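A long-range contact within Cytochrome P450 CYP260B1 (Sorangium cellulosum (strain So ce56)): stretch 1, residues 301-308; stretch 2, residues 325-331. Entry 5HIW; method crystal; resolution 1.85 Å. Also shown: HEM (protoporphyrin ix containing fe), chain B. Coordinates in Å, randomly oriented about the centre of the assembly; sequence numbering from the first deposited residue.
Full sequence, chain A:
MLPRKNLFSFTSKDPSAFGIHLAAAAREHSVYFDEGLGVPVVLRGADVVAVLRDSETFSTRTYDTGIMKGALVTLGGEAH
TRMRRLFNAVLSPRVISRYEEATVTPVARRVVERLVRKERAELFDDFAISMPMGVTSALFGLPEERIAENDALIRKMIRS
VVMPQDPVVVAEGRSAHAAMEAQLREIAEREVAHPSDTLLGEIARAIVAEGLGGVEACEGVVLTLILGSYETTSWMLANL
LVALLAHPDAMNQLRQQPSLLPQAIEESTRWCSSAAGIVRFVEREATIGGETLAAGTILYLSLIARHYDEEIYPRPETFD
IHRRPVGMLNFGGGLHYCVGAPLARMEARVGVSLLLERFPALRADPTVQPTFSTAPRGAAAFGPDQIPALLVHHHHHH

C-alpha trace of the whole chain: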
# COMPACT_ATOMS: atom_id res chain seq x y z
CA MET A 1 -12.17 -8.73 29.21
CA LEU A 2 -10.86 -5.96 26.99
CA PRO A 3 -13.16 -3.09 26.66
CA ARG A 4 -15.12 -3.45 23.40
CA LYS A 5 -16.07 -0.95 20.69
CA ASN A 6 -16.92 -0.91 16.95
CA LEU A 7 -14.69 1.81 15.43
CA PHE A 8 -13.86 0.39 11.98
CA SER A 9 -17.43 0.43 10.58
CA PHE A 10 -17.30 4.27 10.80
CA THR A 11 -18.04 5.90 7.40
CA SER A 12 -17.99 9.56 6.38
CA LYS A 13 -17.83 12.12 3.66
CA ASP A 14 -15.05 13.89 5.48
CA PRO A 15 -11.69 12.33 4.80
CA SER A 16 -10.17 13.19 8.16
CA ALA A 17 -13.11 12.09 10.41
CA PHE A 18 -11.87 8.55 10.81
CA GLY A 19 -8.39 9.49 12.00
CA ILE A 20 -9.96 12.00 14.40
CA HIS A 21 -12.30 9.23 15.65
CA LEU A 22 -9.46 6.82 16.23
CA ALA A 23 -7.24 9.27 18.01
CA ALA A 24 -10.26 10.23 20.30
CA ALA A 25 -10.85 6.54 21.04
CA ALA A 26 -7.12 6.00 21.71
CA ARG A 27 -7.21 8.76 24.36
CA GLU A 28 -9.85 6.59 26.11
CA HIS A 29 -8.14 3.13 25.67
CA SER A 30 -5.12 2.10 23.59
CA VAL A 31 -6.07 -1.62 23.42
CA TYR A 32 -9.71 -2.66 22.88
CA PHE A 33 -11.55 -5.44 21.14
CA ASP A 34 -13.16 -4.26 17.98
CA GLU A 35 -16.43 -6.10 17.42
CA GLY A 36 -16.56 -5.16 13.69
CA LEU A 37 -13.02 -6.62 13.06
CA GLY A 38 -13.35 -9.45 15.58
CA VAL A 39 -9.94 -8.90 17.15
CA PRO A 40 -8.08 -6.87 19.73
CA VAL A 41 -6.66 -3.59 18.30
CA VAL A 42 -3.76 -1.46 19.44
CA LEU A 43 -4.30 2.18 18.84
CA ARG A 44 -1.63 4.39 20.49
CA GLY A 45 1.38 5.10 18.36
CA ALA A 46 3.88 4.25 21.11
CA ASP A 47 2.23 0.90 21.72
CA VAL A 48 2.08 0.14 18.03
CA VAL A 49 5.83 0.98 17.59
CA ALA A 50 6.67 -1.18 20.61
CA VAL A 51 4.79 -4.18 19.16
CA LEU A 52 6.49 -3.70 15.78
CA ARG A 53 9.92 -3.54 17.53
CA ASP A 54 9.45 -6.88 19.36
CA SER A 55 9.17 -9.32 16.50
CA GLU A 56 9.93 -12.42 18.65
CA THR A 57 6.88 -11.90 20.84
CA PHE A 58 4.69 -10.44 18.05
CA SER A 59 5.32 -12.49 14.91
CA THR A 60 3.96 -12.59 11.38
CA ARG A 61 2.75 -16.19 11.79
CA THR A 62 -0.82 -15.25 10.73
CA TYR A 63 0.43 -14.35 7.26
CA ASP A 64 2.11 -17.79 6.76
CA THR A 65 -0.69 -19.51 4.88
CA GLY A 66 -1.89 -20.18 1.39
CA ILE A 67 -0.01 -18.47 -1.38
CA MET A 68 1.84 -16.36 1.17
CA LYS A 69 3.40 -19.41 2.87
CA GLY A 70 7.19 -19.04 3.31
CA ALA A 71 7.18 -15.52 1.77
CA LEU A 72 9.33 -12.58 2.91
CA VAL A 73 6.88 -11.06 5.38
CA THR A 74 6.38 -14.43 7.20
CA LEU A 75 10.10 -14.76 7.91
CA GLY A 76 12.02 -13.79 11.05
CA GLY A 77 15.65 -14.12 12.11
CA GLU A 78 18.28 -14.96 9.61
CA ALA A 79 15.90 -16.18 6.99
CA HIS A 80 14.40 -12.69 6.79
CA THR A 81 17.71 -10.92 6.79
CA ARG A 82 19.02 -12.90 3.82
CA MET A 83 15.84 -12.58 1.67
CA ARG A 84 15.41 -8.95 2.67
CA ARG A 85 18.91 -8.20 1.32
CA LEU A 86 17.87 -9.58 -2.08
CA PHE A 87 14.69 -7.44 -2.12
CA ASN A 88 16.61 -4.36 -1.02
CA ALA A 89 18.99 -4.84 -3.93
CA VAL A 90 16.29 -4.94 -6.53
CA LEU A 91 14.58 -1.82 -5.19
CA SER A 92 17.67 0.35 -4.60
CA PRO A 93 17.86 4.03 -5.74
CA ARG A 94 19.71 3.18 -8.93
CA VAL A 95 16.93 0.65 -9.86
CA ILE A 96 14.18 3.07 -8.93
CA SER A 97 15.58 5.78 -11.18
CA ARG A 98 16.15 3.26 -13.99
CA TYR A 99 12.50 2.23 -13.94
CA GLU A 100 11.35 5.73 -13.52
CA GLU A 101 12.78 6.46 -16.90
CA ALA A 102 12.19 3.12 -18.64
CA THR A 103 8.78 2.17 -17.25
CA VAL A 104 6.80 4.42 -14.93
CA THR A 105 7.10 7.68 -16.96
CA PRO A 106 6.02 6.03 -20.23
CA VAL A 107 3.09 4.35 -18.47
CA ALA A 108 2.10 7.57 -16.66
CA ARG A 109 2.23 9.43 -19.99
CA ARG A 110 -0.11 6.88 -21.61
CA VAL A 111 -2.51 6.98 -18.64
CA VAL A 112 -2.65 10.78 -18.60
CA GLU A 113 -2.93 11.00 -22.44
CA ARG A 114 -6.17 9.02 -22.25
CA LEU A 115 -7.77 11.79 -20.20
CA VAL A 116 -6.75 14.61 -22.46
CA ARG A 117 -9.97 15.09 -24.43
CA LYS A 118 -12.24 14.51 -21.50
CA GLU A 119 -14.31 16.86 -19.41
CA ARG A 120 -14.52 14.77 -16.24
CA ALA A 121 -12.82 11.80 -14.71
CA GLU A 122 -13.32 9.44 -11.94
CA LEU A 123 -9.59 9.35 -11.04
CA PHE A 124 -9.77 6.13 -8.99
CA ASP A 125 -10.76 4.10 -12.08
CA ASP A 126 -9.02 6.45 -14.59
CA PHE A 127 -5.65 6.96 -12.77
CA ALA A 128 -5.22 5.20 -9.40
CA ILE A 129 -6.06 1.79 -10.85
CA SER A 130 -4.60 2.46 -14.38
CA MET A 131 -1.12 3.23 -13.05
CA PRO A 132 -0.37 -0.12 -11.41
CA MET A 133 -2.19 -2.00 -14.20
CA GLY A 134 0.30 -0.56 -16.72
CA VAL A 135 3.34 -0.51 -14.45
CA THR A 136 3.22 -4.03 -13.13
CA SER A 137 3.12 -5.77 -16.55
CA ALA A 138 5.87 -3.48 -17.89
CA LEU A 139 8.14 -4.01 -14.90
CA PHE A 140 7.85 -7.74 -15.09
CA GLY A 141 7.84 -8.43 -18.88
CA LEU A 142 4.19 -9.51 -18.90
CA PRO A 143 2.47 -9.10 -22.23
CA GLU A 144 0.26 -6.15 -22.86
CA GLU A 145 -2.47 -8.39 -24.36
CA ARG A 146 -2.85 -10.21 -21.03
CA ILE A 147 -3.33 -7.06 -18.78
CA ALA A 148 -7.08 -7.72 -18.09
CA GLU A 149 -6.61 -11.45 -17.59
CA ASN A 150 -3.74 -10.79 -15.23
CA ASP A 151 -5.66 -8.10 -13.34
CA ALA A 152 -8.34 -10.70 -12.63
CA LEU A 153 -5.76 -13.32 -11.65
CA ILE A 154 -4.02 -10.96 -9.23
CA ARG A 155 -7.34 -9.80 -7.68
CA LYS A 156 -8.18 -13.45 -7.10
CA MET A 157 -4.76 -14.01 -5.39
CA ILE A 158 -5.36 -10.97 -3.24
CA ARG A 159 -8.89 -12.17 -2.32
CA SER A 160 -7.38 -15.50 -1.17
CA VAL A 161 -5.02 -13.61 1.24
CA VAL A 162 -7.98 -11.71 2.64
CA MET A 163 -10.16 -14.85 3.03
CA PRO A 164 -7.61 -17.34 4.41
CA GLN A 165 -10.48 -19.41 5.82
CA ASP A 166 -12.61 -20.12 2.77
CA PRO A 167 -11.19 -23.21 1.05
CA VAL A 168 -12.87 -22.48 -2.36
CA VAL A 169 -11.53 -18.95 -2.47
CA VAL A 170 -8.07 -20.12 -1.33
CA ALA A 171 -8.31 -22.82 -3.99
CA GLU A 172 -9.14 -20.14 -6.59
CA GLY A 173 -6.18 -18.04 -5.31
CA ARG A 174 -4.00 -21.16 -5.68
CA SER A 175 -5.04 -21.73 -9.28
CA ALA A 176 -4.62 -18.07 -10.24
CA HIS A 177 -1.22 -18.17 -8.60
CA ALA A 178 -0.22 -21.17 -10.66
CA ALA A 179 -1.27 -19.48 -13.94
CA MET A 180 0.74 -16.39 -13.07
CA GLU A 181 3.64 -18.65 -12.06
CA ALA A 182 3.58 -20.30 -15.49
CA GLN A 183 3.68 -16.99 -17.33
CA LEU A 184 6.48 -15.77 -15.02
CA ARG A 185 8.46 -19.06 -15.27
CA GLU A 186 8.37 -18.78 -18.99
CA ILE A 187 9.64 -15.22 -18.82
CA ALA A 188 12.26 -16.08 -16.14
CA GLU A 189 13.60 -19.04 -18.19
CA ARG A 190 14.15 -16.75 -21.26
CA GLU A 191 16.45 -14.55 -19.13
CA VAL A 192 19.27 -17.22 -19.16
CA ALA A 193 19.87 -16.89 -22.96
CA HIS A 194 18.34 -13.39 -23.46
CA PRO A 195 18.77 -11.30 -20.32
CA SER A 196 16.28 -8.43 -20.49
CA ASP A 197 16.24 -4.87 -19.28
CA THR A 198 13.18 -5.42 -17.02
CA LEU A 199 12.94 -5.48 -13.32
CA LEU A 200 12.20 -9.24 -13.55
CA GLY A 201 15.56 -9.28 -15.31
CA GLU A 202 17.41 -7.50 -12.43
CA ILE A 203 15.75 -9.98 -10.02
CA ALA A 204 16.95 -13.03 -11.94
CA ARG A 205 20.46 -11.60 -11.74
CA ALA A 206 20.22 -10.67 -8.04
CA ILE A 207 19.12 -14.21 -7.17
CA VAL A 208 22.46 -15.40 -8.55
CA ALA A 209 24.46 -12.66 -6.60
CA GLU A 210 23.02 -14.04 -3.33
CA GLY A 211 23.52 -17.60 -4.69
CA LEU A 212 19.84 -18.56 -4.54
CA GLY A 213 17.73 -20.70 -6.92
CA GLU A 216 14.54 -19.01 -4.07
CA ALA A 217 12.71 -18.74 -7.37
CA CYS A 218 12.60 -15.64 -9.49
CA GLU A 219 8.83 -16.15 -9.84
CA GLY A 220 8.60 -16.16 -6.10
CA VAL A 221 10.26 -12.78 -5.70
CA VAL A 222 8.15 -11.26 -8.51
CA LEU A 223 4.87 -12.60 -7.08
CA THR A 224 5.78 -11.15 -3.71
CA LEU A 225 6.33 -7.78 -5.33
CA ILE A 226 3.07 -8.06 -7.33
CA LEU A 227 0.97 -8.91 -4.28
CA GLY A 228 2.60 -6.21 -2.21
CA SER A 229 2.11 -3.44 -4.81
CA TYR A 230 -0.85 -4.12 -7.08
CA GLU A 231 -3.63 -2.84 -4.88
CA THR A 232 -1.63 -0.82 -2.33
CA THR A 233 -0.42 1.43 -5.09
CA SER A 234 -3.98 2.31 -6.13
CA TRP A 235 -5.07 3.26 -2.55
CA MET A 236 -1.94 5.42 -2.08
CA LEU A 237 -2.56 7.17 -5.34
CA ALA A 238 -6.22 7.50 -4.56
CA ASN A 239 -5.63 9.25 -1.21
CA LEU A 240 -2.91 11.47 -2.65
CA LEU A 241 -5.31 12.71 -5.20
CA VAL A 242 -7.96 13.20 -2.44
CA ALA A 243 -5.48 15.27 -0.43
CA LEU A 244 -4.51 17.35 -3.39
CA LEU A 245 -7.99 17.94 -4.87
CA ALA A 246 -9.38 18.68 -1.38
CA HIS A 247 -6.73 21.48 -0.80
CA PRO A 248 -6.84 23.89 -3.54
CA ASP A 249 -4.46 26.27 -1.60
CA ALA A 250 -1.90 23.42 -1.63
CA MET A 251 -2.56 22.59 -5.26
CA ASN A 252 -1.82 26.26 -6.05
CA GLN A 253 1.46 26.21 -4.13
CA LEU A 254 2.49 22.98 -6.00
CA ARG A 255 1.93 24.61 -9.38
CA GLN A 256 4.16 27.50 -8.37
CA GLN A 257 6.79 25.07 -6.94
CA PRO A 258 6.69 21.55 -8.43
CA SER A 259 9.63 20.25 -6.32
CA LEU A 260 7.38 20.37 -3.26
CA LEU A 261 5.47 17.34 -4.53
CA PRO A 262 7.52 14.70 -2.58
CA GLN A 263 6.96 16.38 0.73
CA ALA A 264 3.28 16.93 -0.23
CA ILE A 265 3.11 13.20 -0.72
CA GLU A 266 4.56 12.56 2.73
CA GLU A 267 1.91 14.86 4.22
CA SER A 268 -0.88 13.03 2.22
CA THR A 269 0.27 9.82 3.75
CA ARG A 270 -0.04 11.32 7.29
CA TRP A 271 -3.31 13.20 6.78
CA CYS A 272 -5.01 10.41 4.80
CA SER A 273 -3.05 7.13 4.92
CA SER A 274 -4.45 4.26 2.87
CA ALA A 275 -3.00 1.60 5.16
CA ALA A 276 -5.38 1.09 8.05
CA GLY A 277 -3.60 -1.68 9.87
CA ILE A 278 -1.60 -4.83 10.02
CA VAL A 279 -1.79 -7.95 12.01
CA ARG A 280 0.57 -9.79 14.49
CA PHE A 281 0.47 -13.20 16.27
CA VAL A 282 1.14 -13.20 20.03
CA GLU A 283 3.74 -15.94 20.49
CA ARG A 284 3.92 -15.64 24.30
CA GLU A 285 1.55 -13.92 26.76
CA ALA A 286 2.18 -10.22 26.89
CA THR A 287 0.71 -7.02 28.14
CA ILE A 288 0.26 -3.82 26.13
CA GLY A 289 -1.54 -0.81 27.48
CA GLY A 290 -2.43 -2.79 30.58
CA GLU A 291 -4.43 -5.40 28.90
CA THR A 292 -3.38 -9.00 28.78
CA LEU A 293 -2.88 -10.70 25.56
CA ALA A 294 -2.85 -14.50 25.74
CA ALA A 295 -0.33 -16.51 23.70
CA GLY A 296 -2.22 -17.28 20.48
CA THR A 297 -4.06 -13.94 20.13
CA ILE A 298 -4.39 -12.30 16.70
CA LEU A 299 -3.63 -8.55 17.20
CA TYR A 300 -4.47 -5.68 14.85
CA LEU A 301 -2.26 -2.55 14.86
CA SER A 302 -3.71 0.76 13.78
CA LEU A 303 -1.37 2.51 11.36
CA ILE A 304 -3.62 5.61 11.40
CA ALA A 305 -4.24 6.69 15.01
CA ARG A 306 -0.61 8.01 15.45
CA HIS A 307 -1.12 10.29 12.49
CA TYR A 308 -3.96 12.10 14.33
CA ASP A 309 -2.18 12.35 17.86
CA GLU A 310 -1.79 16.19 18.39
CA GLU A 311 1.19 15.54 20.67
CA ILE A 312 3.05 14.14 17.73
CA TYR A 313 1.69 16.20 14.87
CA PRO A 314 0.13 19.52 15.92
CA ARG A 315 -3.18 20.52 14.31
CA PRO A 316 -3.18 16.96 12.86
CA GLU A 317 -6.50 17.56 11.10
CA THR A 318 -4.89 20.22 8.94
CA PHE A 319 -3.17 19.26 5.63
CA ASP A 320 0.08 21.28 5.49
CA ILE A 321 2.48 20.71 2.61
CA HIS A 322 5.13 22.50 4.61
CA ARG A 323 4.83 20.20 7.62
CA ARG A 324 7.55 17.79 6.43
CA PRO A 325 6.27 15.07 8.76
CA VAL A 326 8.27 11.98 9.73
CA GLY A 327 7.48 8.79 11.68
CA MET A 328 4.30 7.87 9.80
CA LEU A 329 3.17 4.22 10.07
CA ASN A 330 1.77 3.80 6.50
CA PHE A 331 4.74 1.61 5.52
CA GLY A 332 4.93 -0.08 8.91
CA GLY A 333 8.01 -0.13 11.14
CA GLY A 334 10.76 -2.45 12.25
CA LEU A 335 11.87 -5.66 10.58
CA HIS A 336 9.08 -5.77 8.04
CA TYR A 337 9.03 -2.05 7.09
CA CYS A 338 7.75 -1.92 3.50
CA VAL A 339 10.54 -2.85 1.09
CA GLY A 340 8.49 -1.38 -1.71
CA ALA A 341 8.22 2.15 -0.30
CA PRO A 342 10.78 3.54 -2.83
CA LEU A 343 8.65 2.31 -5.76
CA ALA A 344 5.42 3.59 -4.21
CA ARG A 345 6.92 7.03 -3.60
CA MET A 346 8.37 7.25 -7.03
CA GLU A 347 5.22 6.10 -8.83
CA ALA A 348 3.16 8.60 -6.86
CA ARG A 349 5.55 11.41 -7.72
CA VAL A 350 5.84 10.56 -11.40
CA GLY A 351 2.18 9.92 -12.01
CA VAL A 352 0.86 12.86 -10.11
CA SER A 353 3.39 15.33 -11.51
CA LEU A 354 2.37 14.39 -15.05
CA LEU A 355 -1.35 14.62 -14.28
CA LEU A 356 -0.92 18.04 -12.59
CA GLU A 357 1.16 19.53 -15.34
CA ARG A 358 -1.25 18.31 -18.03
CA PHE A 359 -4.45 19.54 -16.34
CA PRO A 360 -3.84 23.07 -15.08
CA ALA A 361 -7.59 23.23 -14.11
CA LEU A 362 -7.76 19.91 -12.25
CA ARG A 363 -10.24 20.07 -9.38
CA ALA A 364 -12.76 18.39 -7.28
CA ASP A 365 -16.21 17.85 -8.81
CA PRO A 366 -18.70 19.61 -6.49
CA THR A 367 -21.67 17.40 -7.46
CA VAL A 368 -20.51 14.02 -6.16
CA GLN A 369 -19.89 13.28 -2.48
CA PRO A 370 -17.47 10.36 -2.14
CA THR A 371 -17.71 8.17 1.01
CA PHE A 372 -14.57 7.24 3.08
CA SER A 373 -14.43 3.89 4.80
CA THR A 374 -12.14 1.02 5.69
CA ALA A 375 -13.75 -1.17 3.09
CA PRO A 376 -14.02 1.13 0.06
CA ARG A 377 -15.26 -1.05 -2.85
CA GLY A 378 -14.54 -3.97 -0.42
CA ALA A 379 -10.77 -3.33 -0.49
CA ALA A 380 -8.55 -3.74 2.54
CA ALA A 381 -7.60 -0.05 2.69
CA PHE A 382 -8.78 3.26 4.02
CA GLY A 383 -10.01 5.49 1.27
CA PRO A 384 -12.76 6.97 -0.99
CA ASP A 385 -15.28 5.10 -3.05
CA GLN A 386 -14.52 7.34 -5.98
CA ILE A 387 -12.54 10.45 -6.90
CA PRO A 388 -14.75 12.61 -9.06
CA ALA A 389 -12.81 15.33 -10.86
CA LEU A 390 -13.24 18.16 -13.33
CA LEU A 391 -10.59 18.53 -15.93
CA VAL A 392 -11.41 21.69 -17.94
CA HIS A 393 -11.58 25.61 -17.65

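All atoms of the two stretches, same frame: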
# COMPACT_ATOMS: atom_id res chain seq x y z
N LEU A 301 -2.95 -3.83 14.53
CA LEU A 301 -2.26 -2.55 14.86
C LEU A 301 -2.75 -1.44 13.96
O LEU A 301 -2.70 -1.56 12.73
CB LEU A 301 -0.75 -2.71 14.67
CG LEU A 301 -0.07 -3.92 15.32
CD1 LEU A 301 1.42 -3.96 15.04
CD2 LEU A 301 -0.27 -3.78 16.82
N SER A 302 -3.31 -0.38 14.54
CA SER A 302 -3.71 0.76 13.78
C SER A 302 -2.48 1.53 13.27
O SER A 302 -1.61 1.93 14.04
CB SER A 302 -4.52 1.76 14.60
OG SER A 302 -4.86 2.90 13.79
N LEU A 303 -2.42 1.71 11.98
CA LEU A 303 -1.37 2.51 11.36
C LEU A 303 -1.85 3.92 11.11
O LEU A 303 -1.14 4.70 10.51
CB LEU A 303 -0.89 1.82 10.09
CG LEU A 303 -0.34 0.41 10.26
CD1 LEU A 303 0.07 -0.25 8.93
CD2 LEU A 303 0.83 0.27 11.18
N ILE A 304 -3.07 4.27 11.57
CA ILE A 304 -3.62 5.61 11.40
C ILE A 304 -3.67 6.47 12.69
O ILE A 304 -3.52 7.68 12.60
CB ILE A 304 -5.05 5.53 10.74
CG1 ILE A 304 -4.92 5.13 9.23
CG2 ILE A 304 -5.86 6.82 10.82
CD1 ILE A 304 -6.16 4.63 8.50
N ALA A 305 -3.98 5.86 13.83
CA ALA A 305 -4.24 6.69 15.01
C ALA A 305 -3.07 7.64 15.34
O ALA A 305 -3.29 8.80 15.61
CB ALA A 305 -4.51 5.81 16.16
N ARG A 306 -1.86 7.15 15.26
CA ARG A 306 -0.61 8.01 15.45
C ARG A 306 -0.67 9.24 14.62
O ARG A 306 -0.27 10.32 15.08
CB ARG A 306 0.66 7.24 15.15
CG ARG A 306 1.95 7.92 15.57
CD ARG A 306 3.18 7.03 15.46
NE ARG A 306 4.19 7.55 16.38
CZ ARG A 306 5.04 8.55 16.11
NH1 ARG A 306 5.08 9.16 14.93
NH2 ARG A 306 5.87 8.97 17.05
N HIS A 307 -1.14 9.16 13.35
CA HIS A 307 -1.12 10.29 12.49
C HIS A 307 -1.97 11.45 12.98
O HIS A 307 -1.81 12.58 12.54
CB HIS A 307 -1.56 9.88 11.08
CG HIS A 307 -0.65 8.84 10.47
ND1 HIS A 307 -1.00 8.12 9.35
CD2 HIS A 307 0.58 8.40 10.83
CE1 HIS A 307 -0.01 7.31 9.04
NE2 HIS A 307 0.96 7.46 9.91
N TYR A 308 -3.00 11.12 13.76
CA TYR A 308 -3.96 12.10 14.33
C TYR A 308 -3.69 12.43 15.86
O TYR A 308 -4.51 13.04 16.49
CB TYR A 308 -5.39 11.62 14.04
CG TYR A 308 -5.80 12.03 12.67
CD1 TYR A 308 -5.28 11.38 11.53
CD2 TYR A 308 -6.59 13.09 12.46
CE1 TYR A 308 -5.62 11.77 10.25
CE2 TYR A 308 -6.89 13.54 11.20
CZ TYR A 308 -6.39 12.84 10.08
OH TYR A 308 -6.76 13.29 8.83
N PRO A 325 6.39 16.00 7.67
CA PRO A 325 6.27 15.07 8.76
C PRO A 325 7.14 13.84 8.61
O PRO A 325 7.46 13.47 7.49
CB PRO A 325 4.79 14.68 8.71
CG PRO A 325 4.51 14.71 7.28
CD PRO A 325 5.22 15.93 6.77
N VAL A 326 7.58 13.27 9.73
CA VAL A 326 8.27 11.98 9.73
C VAL A 326 7.58 11.01 10.73
O VAL A 326 6.77 11.41 11.52
CB VAL A 326 9.78 12.17 10.08
CG1 VAL A 326 10.45 13.09 9.09
CG2 VAL A 326 9.92 12.71 11.48
N GLY A 327 7.91 9.74 10.68
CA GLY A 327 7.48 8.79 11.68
C GLY A 327 6.08 8.25 11.43
O GLY A 327 5.48 7.60 12.30
N MET A 328 5.59 8.46 10.22
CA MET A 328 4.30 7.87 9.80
C MET A 328 4.38 6.32 9.80
O MET A 328 5.45 5.75 9.70
CB MET A 328 3.93 8.44 8.43
CG MET A 328 3.34 9.84 8.46
SD MET A 328 4.67 11.08 8.27
CE MET A 328 5.08 10.94 6.56
N LEU A 329 3.24 5.65 9.92
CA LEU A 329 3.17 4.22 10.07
C LEU A 329 2.65 3.54 8.80
O LEU A 329 2.36 2.34 8.84
CB LEU A 329 2.22 3.89 11.21
CG LEU A 329 2.79 4.26 12.62
CD1 LEU A 329 1.75 3.99 13.66
CD2 LEU A 329 4.05 3.56 12.97
N ASN A 330 2.40 4.33 7.76
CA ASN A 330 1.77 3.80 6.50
C ASN A 330 2.56 2.68 5.89
O ASN A 330 1.96 1.88 5.23
CB ASN A 330 1.47 4.88 5.48
CG ASN A 330 2.70 5.68 5.05
OD1 ASN A 330 3.41 6.20 5.88
ND2 ASN A 330 2.96 5.76 3.75
N PHE A 331 3.90 2.67 6.04
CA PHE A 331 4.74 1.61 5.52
C PHE A 331 5.19 0.69 6.65
O PHE A 331 6.12 -0.08 6.51
CB PHE A 331 5.95 2.26 4.80
CG PHE A 331 5.63 2.95 3.50
CD1 PHE A 331 4.96 2.30 2.48
CD2 PHE A 331 6.06 4.26 3.27
CE1 PHE A 331 4.69 2.96 1.27
CE2 PHE A 331 5.76 4.92 2.11
CZ PHE A 331 5.13 4.28 1.07
CHA HEM B . 5.45 -4.61 3.71
CHB HEM B . 2.39 -0.89 3.06
CHC HEM B . 3.75 -0.57 -1.53
CHD HEM B . 5.97 -4.79 -1.05
C1A HEM B . 4.57 -3.60 3.97
C2A HEM B . 4.00 -3.28 5.23
C3A HEM B . 3.17 -2.21 5.06
C4A HEM B . 3.13 -1.93 3.65
CMA HEM B . 2.32 -1.54 6.16
CAA HEM B . 4.38 -3.92 6.56
CBA HEM B . 3.65 -5.26 6.73
CGA HEM B . 3.76 -5.81 8.11
O1A HEM B . 4.63 -5.34 8.91
O2A HEM B . 2.87 -6.59 8.53
C1B HEM B . 2.45 -0.51 1.78
C2B HEM B . 1.78 0.66 1.29
C3B HEM B . 2.19 0.75 -0.03
C4B HEM B . 3.07 -0.38 -0.33
CMB HEM B . 0.79 1.62 1.98
CAB HEM B . 1.69 1.79 -0.90
CBB HEM B . 1.70 1.88 -2.18
C1C HEM B . 4.49 -1.71 -1.81
C2C HEM B . 5.08 -1.94 -3.10
C3C HEM B . 5.70 -3.15 -2.95
C4C HEM B . 5.46 -3.65 -1.64
CMC HEM B . 4.92 -0.94 -4.22
CAC HEM B . 6.50 -3.88 -3.96
CBC HEM B . 7.16 -3.23 -4.90
C1D HEM B . 5.99 -5.04 0.32
C2D HEM B . 6.69 -6.24 0.83
C3D HEM B . 6.55 -6.21 2.14
C4D HEM B . 5.80 -4.98 2.43
CMD HEM B . 7.35 -7.35 0.02
CAD HEM B . 7.14 -7.17 3.19
CBD HEM B . 8.47 -6.59 3.65
CGD HEM B . 9.18 -7.48 4.68
O1D HEM B . 8.56 -8.34 5.38
O2D HEM B . 10.44 -7.37 4.87
NA HEM B . 4.02 -2.72 3.01
NB HEM B . 3.28 -1.00 0.83
NC HEM B . 4.76 -2.68 -0.95
ND HEM B . 5.44 -4.31 1.32
FE HEM B . 4.42 -2.68 1.09
O HOH W 1 7.24 10.90 14.82
O HOH W 2 2.56 -3.98 0.72

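A hydrogen bond between these stretches runs from backbone to side chain: Leu329 N donates to His307 NE2 at 2.9 Å, nearly straight at 168°. NE2 must therefore be unprotonated here. The CA-to-CB bond of His307 points sideways, but chi1 in the m well brings the ring end to stretch 2. Leu329 N lies near the ring plane, where the NE2 lone pair points. Histidine suits this buried place because it offers an acceptor to a loop amide.

Leu329 also supplies the main apolar contact. Its CA-to-CB bond points toward stretch 1, and CD1 lies 3.7 Å from Arg306 CB and 4.0 Å from Ser302 O. Leu303 CD2 packs 3.9 Å from Leu329 CB. Leu303 CD1 also lies 3.8 Å from HEM CMA, so this leucine touches both the loop and the heme.

At the more exposed end, Arg306 extends with chi1 to chi3 all t. Its NH1 comes 3.1 Å from Gly327 O. NH1 donates to water 1 at 2.8 Å, and that water makes a weak 3.4 Å bond to Val326 O. Gly327 has positive phi, which favours glycine, and an ideal CB would sit only 3.1 Å from Arg306 NH1.

Within stretch 1, Ser302 OG accepts from Ile304 N (3.2 Å) and Ala305 N (3.1 Å), bracing the turn before Arg306 and His307.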